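Local coordinates for uncharacterized protein (Sus scrofa, PDB 5BNF) that is porcine CD38, a member of the ADP-ribosyl cyclase family with five disulfide bonds, folded into a mainly helical part and a part with a four-stranded parallel sheet, at residues T100-I105 with N141-R146; E56-L61 with L109-K114; V157-N160 with N165-D168. All blocks are in the same frame, centred on the assembly; numbering follows the deposited sequence.

Interaction 1: residues T100-I105 with N141-R146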
loop_
_atom_site.group_PDB
_atom_site.type_symbol
_atom_site.label_atom_id
_atom_site.label_comp_id
_atom_site.label_asym_id
_atom_site.label_seq_id
_atom_site.Cartn_x
_atom_site.Cartn_y
_atom_site.Cartn_z
ATOM N N THR A 100 -0.819 7.666 4.460
ATOM C CA THR A 100 -1.491 7.304 5.701
ATOM C C THR A 100 -0.404 7.133 6.747
ATOM O O THR A 100 0.770 7.012 6.409
ATOM C CB THR A 100 -2.251 5.982 5.574
ATOM O OG1 THR A 100 -1.326 4.915 5.316
ATOM C CG2 THR A 100 -3.253 6.064 4.444
ATOM N N LEU A 101 -0.798 7.124 8.015
ATOM C CA LEU A 101 0.145 6.971 9.120
ATOM C C LEU A 101 1.092 5.776 8.944
ATOM O O LEU A 101 2.311 5.944 8.873
ATOM C CB LEU A 101 -0.623 6.832 10.440
ATOM C CG LEU A 101 0.220 6.630 11.704
ATOM C CD1 LEU A 101 1.318 7.681 11.792
ATOM C CD2 LEU A 101 -0.689 6.701 12.915
ATOM N N LEU A 102 0.529 4.574 8.871
ATOM C CA LEU A 102 1.335 3.362 8.715
ATOM C C LEU A 102 2.146 3.275 7.423
ATOM O O LEU A 102 3.309 2.876 7.439
ATOM C CB LEU A 102 0.439 2.131 8.857
ATOM C CG LEU A 102 -0.057 1.934 10.289
ATOM C CD1 LEU A 102 -1.099 0.830 10.342
ATOM C CD2 LEU A 102 1.132 1.615 11.188
ATOM N N GLY A 103 1.542 3.648 6.302
ATOM C CA GLY A 103 2.271 3.588 5.051
ATOM C C GLY A 103 3.371 4.628 5.030
ATOM O O GLY A 103 4.395 4.468 4.357
ATOM N N TYR A 104 3.160 5.690 5.797
ATOM C CA TYR A 104 4.095 6.799 5.875
ATOM C C TYR A 104 5.404 6.469 6.586
ATOM O O TYR A 104 6.490 6.791 6.096
ATOM C CB TYR A 104 3.427 7.982 6.581
ATOM C CG TYR A 104 4.371 9.120 6.857
ATOM C CD1 TYR A 104 4.852 9.918 5.819
ATOM C CD2 TYR A 104 4.819 9.377 8.149
ATOM C CE1 TYR A 104 5.756 10.940 6.063
ATOM C CE2 TYR A 104 5.724 10.396 8.401
ATOM C CZ TYR A 104 6.188 11.173 7.354
ATOM O OH TYR A 104 7.088 12.178 7.602
ATOM N N ILE A 105 5.305 5.842 7.751
ATOM C CA ILE A 105 6.499 5.508 8.507
ATOM C C ILE A 105 7.253 4.302 7.955
ATOM O O ILE A 105 8.482 4.263 8.011
ATOM C CB ILE A 105 6.160 5.257 9.983
ATOM C CG1 ILE A 105 5.344 3.979 10.124
ATOM C CG2 ILE A 105 5.365 6.430 10.535
ATOM C CD1 ILE A 105 5.184 3.528 11.560
ATOM N N ASN A 141 0.873 -5.955 2.104
ATOM C CA ASN A 141 -0.287 -6.646 1.560
ATOM C C ASN A 141 -1.513 -6.361 2.409
ATOM O O ASN A 141 -2.601 -6.136 1.886
ATOM C CB ASN A 141 -0.038 -8.145 1.535
ATOM C CG ASN A 141 -0.318 -8.750 0.191
ATOM O OD1 ASN A 141 -1.467 -8.817 -0.250
ATOM N ND2 ASN A 141 0.740 -9.191 -0.482
ATOM N N LEU A 142 -1.328 -6.369 3.726
ATOM C CA LEU A 142 -2.418 -6.108 4.657
ATOM C C LEU A 142 -2.832 -4.627 4.664
ATOM O O LEU A 142 -4.017 -4.304 4.703
ATOM C CB LEU A 142 -2.005 -6.533 6.066
ATOM C CG LEU A 142 -2.972 -6.207 7.202
ATOM C CD1 LEU A 142 -4.357 -6.791 6.896
ATOM C CD2 LEU A 142 -2.417 -6.760 8.507
ATOM N N LEU A 143 -1.851 -3.735 4.623
ATOM C CA LEU A 143 -2.118 -2.307 4.632
ATOM C C LEU A 143 -2.987 -1.949 3.432
ATOM O O LEU A 143 -3.973 -1.221 3.550
ATOM C CB LEU A 143 -0.805 -1.522 4.566
ATOM C CG LEU A 143 -0.939 -0.093 5.085
ATOM C CD1 LEU A 143 -1.530 -0.142 6.491
ATOM C CD2 LEU A 143 0.419 0.610 5.088
ATOM N N SER A 144 -2.617 -2.487 2.276
ATOM C CA SER A 144 -3.349 -2.240 1.047
ATOM C C SER A 144 -4.768 -2.758 1.164
ATOM O O SER A 144 -5.720 -2.065 0.809
ATOM C CB SER A 144 -2.636 -2.910 -0.122
ATOM O OG SER A 144 -1.389 -2.282 -0.364
ATOM N N LYS A 145 -4.911 -3.975 1.675
ATOM C CA LYS A 145 -6.229 -4.565 1.842
ATOM C C LYS A 145 -7.106 -3.675 2.712
ATOM O O LYS A 145 -8.247 -3.396 2.363
ATOM C CB LYS A 145 -6.124 -5.948 2.477
ATOM C CG LYS A 145 -7.472 -6.584 2.746
ATOM C CD LYS A 145 -7.589 -7.925 2.051
ATOM C CE LYS A 145 -7.963 -9.015 3.041
ATOM N NZ LYS A 145 -6.915 -9.215 4.084
ATOM N N ARG A 146 -6.574 -3.241 3.849
ATOM C CA ARG A 146 -7.320 -2.373 4.762
ATOM C C ARG A 146 -7.672 -1.053 4.086
ATOM O O ARG A 146 -8.808 -0.599 4.157
ATOM C CB ARG A 146 -6.503 -2.074 6.024
ATOM C CG ARG A 146 -6.396 -3.219 7.018
ATOM C CD ARG A 146 -7.731 -3.510 7.677
ATOM N NE ARG A 146 -8.289 -4.787 7.248
ATOM C CZ ARG A 146 -7.997 -5.958 7.804
ATOM N NH1 ARG A 146 -8.554 -7.069 7.339
ATOM N NH2 ARG A 146 -7.159 -6.016 8.833
#

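Interaction 2: residues E56-L61 with L109-K114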
loop_
_atom_site.group_PDB
_atom_site.type_symbol
_atom_site.label_atom_id
_atom_site.label_comp_id
_atom_site.label_asym_id
_atom_site.label_seq_id
_atom_site.Cartn_x
_atom_site.Cartn_y
_atom_site.Cartn_z
ATOM N N GLU A 56 -2.168 -11.731 11.042
ATOM C CA GLU A 56 -2.461 -11.622 12.467
ATOM C C GLU A 56 -1.350 -10.991 13.304
ATOM O O GLU A 56 -1.632 -10.268 14.259
ATOM C CB GLU A 56 -2.781 -13.006 13.039
ATOM C CG GLU A 56 -4.083 -13.638 12.544
ATOM C CD GLU A 56 -4.131 -13.836 11.041
ATOM O OE1 GLU A 56 -3.070 -14.059 10.423
ATOM O OE2 GLU A 56 -5.241 -13.784 10.475
ATOM N N ASP A 57 -0.094 -11.271 12.965
ATOM C CA ASP A 57 1.020 -10.715 13.725
ATOM C C ASP A 57 0.975 -9.196 13.758
ATOM O O ASP A 57 1.654 -8.573 14.570
ATOM C CB ASP A 57 2.368 -11.158 13.142
ATOM C CG ASP A 57 2.550 -12.667 13.161
ATOM O OD1 ASP A 57 2.135 -13.310 14.144
ATOM O OD2 ASP A 57 3.122 -13.214 12.197
ATOM N N TYR A 58 0.176 -8.600 12.878
ATOM C CA TYR A 58 0.075 -7.147 12.829
ATOM C C TYR A 58 -1.230 -6.582 13.393
ATOM O O TYR A 58 -1.480 -5.380 13.286
ATOM C CB TYR A 58 0.246 -6.652 11.393
ATOM C CG TYR A 58 1.656 -6.722 10.849
ATOM C CD1 TYR A 58 2.689 -5.993 11.429
ATOM C CD2 TYR A 58 1.942 -7.469 9.708
ATOM C CE1 TYR A 58 3.975 -6.001 10.879
ATOM C CE2 TYR A 58 3.219 -7.484 9.155
ATOM C CZ TYR A 58 4.229 -6.754 9.740
ATOM O OH TYR A 58 5.494 -6.795 9.190
ATOM N N ASP A 59 -2.062 -7.429 13.990
ATOM C CA ASP A 59 -3.324 -6.948 14.547
ATOM C C ASP A 59 -3.092 -5.714 15.413
ATOM O O ASP A 59 -3.567 -4.624 15.100
ATOM C CB ASP A 59 -4.015 -8.039 15.371
ATOM C CG ASP A 59 -4.506 -9.193 14.516
ATOM O OD1 ASP A 59 -4.704 -8.997 13.298
ATOM O OD2 ASP A 59 -4.708 -10.296 15.063
ATOM N N LEU A 60 -2.342 -5.892 16.491
ATOM C CA LEU A 60 -2.037 -4.801 17.402
ATOM C C LEU A 60 -1.636 -3.553 16.623
ATOM O O LEU A 60 -2.167 -2.469 16.852
ATOM C CB LEU A 60 -0.897 -5.222 18.335
ATOM C CG LEU A 60 -0.486 -4.358 19.539
ATOM C CD1 LEU A 60 -0.119 -2.968 19.094
ATOM C CD2 LEU A 60 -1.624 -4.284 20.538
ATOM N N LEU A 61 -0.694 -3.709 15.702
ATOM C CA LEU A 61 -0.219 -2.581 14.912
ATOM C C LEU A 61 -1.300 -1.933 14.043
ATOM O O LEU A 61 -1.356 -0.713 13.935
ATOM C CB LEU A 61 0.958 -3.010 14.038
ATOM C CG LEU A 61 1.604 -1.893 13.220
ATOM C CD1 LEU A 61 2.093 -0.790 14.136
ATOM C CD2 LEU A 61 2.746 -2.465 12.418
ATOM N N LEU A 109 11.248 1.262 3.754
ATOM C CA LEU A 109 12.066 0.534 4.717
ATOM C C LEU A 109 12.094 -0.982 4.505
ATOM O O LEU A 109 11.258 -1.538 3.791
ATOM C CB LEU A 109 11.573 0.851 6.128
ATOM C CG LEU A 109 11.982 2.179 6.780
ATOM C CD1 LEU A 109 11.913 3.336 5.811
ATOM C CD2 LEU A 109 11.071 2.412 7.973
ATOM N N SER A 110 13.074 -1.633 5.125
ATOM C CA SER A 110 13.229 -3.085 5.057
ATOM C C SER A 110 13.387 -3.635 6.467
ATOM O O SER A 110 14.143 -3.089 7.268
ATOM C CB SER A 110 14.460 -3.464 4.234
ATOM O OG SER A 110 14.177 -3.418 2.847
ATOM N N TRP A 111 12.684 -4.719 6.777
ATOM C CA TRP A 111 12.786 -5.291 8.110
ATOM C C TRP A 111 12.489 -6.791 8.184
ATOM O O TRP A 111 11.739 -7.341 7.378
ATOM C CB TRP A 111 11.855 -4.531 9.063
ATOM C CG TRP A 111 10.380 -4.701 8.783
ATOM C CD1 TRP A 111 9.556 -5.661 9.297
ATOM C CD2 TRP A 111 9.562 -3.896 7.920
ATOM N NE1 TRP A 111 8.284 -5.506 8.811
ATOM C CE2 TRP A 111 8.257 -4.432 7.963
ATOM C CE3 TRP A 111 9.803 -2.779 7.116
ATOM C CZ2 TRP A 111 7.196 -3.887 7.235
ATOM C CZ3 TRP A 111 8.747 -2.235 6.390
ATOM C CH2 TRP A 111 7.460 -2.789 6.455
ATOM N N CYS A 112 13.118 -7.441 9.156
ATOM C CA CYS A 112 12.930 -8.858 9.410
ATOM C C CYS A 112 13.737 -9.238 10.634
ATOM O O CYS A 112 14.813 -8.687 10.889
ATOM C CB CYS A 112 13.349 -9.715 8.216
ATOM S SG CYS A 112 15.117 -9.772 7.815
ATOM N N GLY A 113 13.192 -10.166 11.408
ATOM C CA GLY A 113 13.864 -10.599 12.609
ATOM C C GLY A 113 14.650 -11.867 12.390
ATOM O O GLY A 113 14.995 -12.212 11.261
ATOM N N LYS A 114 14.918 -12.562 13.487
ATOM C CA LYS A 114 15.678 -13.793 13.450
ATOM C C LYS A 114 15.453 -14.558 14.754
ATOM O O LYS A 114 15.516 -13.976 15.838
ATOM C CB LYS A 114 17.153 -13.444 13.280
ATOM C CG LYS A 114 18.115 -14.604 13.314
ATOM C CD LYS A 114 19.524 -14.090 13.073
ATOM C CE LYS A 114 20.565 -15.189 13.174
ATOM N NZ LYS A 114 21.923 -14.650 12.902
#

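Interaction 3: residues V157-N160 with N165-D168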
loop_
_atom_site.group_PDB
_atom_site.type_symbol
_atom_site.label_atom_id
_atom_site.label_comp_id
_atom_site.label_asym_id
_atom_site.label_seq_id
_atom_site.Cartn_x
_atom_site.Cartn_y
_atom_site.Cartn_z
ATOM N N VAL A 157 -7.432 5.660 -9.462
ATOM C CA VAL A 157 -6.242 4.852 -9.656
ATOM C C VAL A 157 -5.512 5.402 -10.864
ATOM O O VAL A 157 -6.133 5.673 -11.891
ATOM C CB VAL A 157 -6.586 3.362 -9.883
ATOM C CG1 VAL A 157 -7.440 3.199 -11.123
ATOM C CG2 VAL A 157 -5.302 2.549 -9.995
ATOM N N PHE A 158 -4.204 5.609 -10.730
ATOM C CA PHE A 158 -3.403 6.121 -11.840
ATOM C C PHE A 158 -2.609 4.984 -12.470
ATOM O O PHE A 158 -1.938 4.218 -11.780
ATOM C CB PHE A 158 -2.456 7.238 -11.374
ATOM C CG PHE A 158 -3.166 8.495 -10.947
ATOM C CD1 PHE A 158 -3.916 8.526 -9.782
ATOM C CD2 PHE A 158 -3.104 9.642 -11.730
ATOM C CE1 PHE A 158 -4.596 9.686 -9.405
ATOM C CE2 PHE A 158 -3.779 10.800 -11.359
ATOM C CZ PHE A 158 -4.524 10.821 -10.195
ATOM N N LEU A 159 -2.701 4.879 -13.789
ATOM C CA LEU A 159 -2.021 3.832 -14.522
ATOM C C LEU A 159 -1.106 4.441 -15.568
ATOM O O LEU A 159 -1.280 5.597 -15.958
ATOM C CB LEU A 159 -3.053 2.919 -15.180
ATOM C CG LEU A 159 -4.121 2.404 -14.210
ATOM C CD1 LEU A 159 -5.179 1.612 -14.960
ATOM C CD2 LEU A 159 -3.453 1.551 -13.145
ATOM N N ASN A 160 -0.140 3.646 -16.017
ATOM C CA ASN A 160 0.849 4.075 -16.993
ATOM C C ASN A 160 0.528 3.676 -18.424
ATOM O O ASN A 160 0.634 2.509 -18.794
ATOM C CB ASN A 160 2.214 3.518 -16.601
ATOM C CG ASN A 160 3.311 3.973 -17.524
ATOM O OD1 ASN A 160 3.063 4.884 -18.340
ATOM N ND2 ASN A 160 4.429 3.424 -17.428
ATOM N N ASN A 165 0.368 -3.162 -20.691
ATOM C CA ASN A 165 -0.798 -3.469 -19.871
ATOM C C ASN A 165 -0.845 -2.657 -18.586
ATOM O O ASN A 165 -0.449 -3.137 -17.525
ATOM C CB ASN A 165 -0.805 -4.955 -19.534
ATOM C CG ASN A 165 -0.994 -5.821 -20.758
ATOM O OD1 ASN A 165 -0.359 -6.863 -20.897
ATOM N ND2 ASN A 165 -1.880 -5.395 -21.655
ATOM N N ALA A 166 -1.338 -1.428 -18.694
ATOM C CA ALA A 166 -1.439 -0.522 -17.558
ATOM C C ALA A 166 -2.092 -1.169 -16.341
ATOM O O ALA A 166 -1.691 -0.912 -15.213
ATOM C CB ALA A 166 -2.209 0.727 -17.963
ATOM N N PHE A 167 -3.102 -1.997 -16.568
ATOM C CA PHE A 167 -3.777 -2.667 -15.466
ATOM C C PHE A 167 -3.299 -4.106 -15.396
ATOM O O PHE A 167 -3.596 -4.912 -16.273
ATOM C CB PHE A 167 -5.294 -2.634 -15.649
ATOM C CG PHE A 167 -6.037 -3.461 -14.644
ATOM C CD1 PHE A 167 -6.198 -3.017 -13.340
ATOM C CD2 PHE A 167 -6.521 -4.724 -14.983
ATOM C CE1 PHE A 167 -6.825 -3.821 -12.386
ATOM C CE2 PHE A 167 -7.145 -5.526 -14.043
ATOM C CZ PHE A 167 -7.297 -5.076 -12.740
ATOM N N ASP A 168 -2.567 -4.422 -14.337
ATOM C CA ASP A 168 -2.014 -5.754 -14.155
ATOM C C ASP A 168 -2.792 -6.570 -13.117
ATOM O O ASP A 168 -2.913 -6.154 -11.969
ATOM C CB ASP A 168 -0.558 -5.622 -13.715
ATOM C CG ASP A 168 0.170 -6.947 -13.683
ATOM O OD1 ASP A 168 -0.488 -7.999 -13.539
ATOM O OD2 ASP A 168 1.413 -6.933 -13.786
HETATM O O HOH W 1 0.210 1.043 -15.220
#

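Interaction 1: residues T100-I105 with N141-R146
Leu-143 of helix 135-149 forks at its CG and straddles the first turn of helix 101-106, one methyl going to Leu-102 and the other to Gly-103. Its CG stands anti to the backbone N (chi1 -158°), which carries the fork across to the opposing helix. CD1 rests against the CB of Leu-102 at 3.8 Å and also lies 4.0 Å from that residue's CD1, the two leucine side chains meeting askew. In Leu-102 the CG is anti to the carbonyl carbon and beside the backbone N (chi1 -70°), and the rest of the chain goes on to Leu-61 and Met-62 of helix 59-64. The second methyl, CD2, settles on bare backbone, 3.5 Å from the N of Gly-103, with the CA of this glycine equally near. Here the backbones come closest, with CA atoms of Gly-103 and Leu-143 7.4 Å apart. The amide beneath the methyl is not left without a partner: Thr-100, the N-cap of the helix, accepts from Gly-103 N through OG1 at 3.3 Å. This is apolar helix-helix packing in the mainly helical part of this ADP-ribosyl cyclase family protein. No hydrogen bond or charge pair joins 100-105 to 141-146, which implies that this buried join depends on shape and dispersion, with the cap satisfying a polar N-H that the leucine covers.

Interaction 2: residues E56-L61 with L109-K114
Trp-111 and Tyr-58 are joined at their ring edges, the indole N-H reaching the phenol oxygen in a single hydrogen bond, NE1 to OH 3.1 Å. The bond is nearly straight (161° at the hydrogen), and OH lies only 2° out of the indole plane. The two side chains meet at a slant, with no ring face laid on the other. In Trp-111 the CG is wedged between the backbone N and the carbonyl carbon (chi1 67°), and this turns the indole from its extended chain toward the tyrosine. OH accepts from the indole and is also bonded to the carbonyl oxygen of Phe-135, which can only accept; the two partners fix the buried hydroxyl. Packing is dense around this bond: Phe-41 and Phe-139 meet the indole edge-to-face, and Phe-10 and Phe-45 meet it at more slanted angles. The outer side is looser. Glu-56, Asp-59 and Leu-60 lie on the exposed flank of the first segment, and Lys-114 stretches its fully extended chain to solvent beyond Cys-112, whose disulfide to Cys-125 closes the loop on itself. The bond therefore links the start of helix 59-64 to the long loop that follows helix 101-106, in a setting formed by helices 10-25, 34-45 and 135-149.

Interaction 3: residues V157-N160 with N165-D168
Phe-167 meets Leu-159 through its CB, 4.3 Å from Leu-159 CD1, while its ring, set by a CG anti to the backbone N (chi1 172°), is taken up by Phe-173 and by Leu-213 and Ile-216 of helix 208-219. The amide of Asn-160 leads away from the contact, and its OD1 is bonded to Ser-162 OG. Between these groups the touching is done by Ala-166, whose CB lies 3.6 Å from the CB of Leu-159 and 3.5 Å from the carbonyl oxygen of Asn-160. This is the end of strand 153-160 in the four-stranded parallel sheet, where the chain turns back alongside the end of the strand before entering helix 172-180, the helix of a beta-alpha-beta crossover to strand 186-194. No direct hydrogen bond joins 157-160 to 165-168; a water does so instead, accepting from Asn-160 N at 2.7 Å and donating to Ala-166 O over the same length. Beside this bridge the CD2 of Leu-159 approaches Ala-166 O at 3.7 Å. On the loop, Ala-166 N is bonded to Asp-203 OD2 and Phe-167 N to Ser-209 OG.

Interactions 1 and 2 are parts of one helical core. Their centres are about 12 Å apart, and they touch twice: Leu-102 CD1 lies 3.9 Å from Leu-61 O, and Leu-142 CD2 is equally far from Tyr-58 CB. Their segments alternate along the chain, and helix 59-64, which carries part of interaction 2, also packs against Leu-102 of interaction 1. Interaction 3 belongs to the sheet-containing part. Its centre is about 20 Å from that of interaction 1, with nearest atoms about 11 Å apart, and about 29 Å from that of interaction 2, on the opposite side of the chain's centre. One of the chain's crossings between the two parts runs from helix 135-149 to strand 153-160.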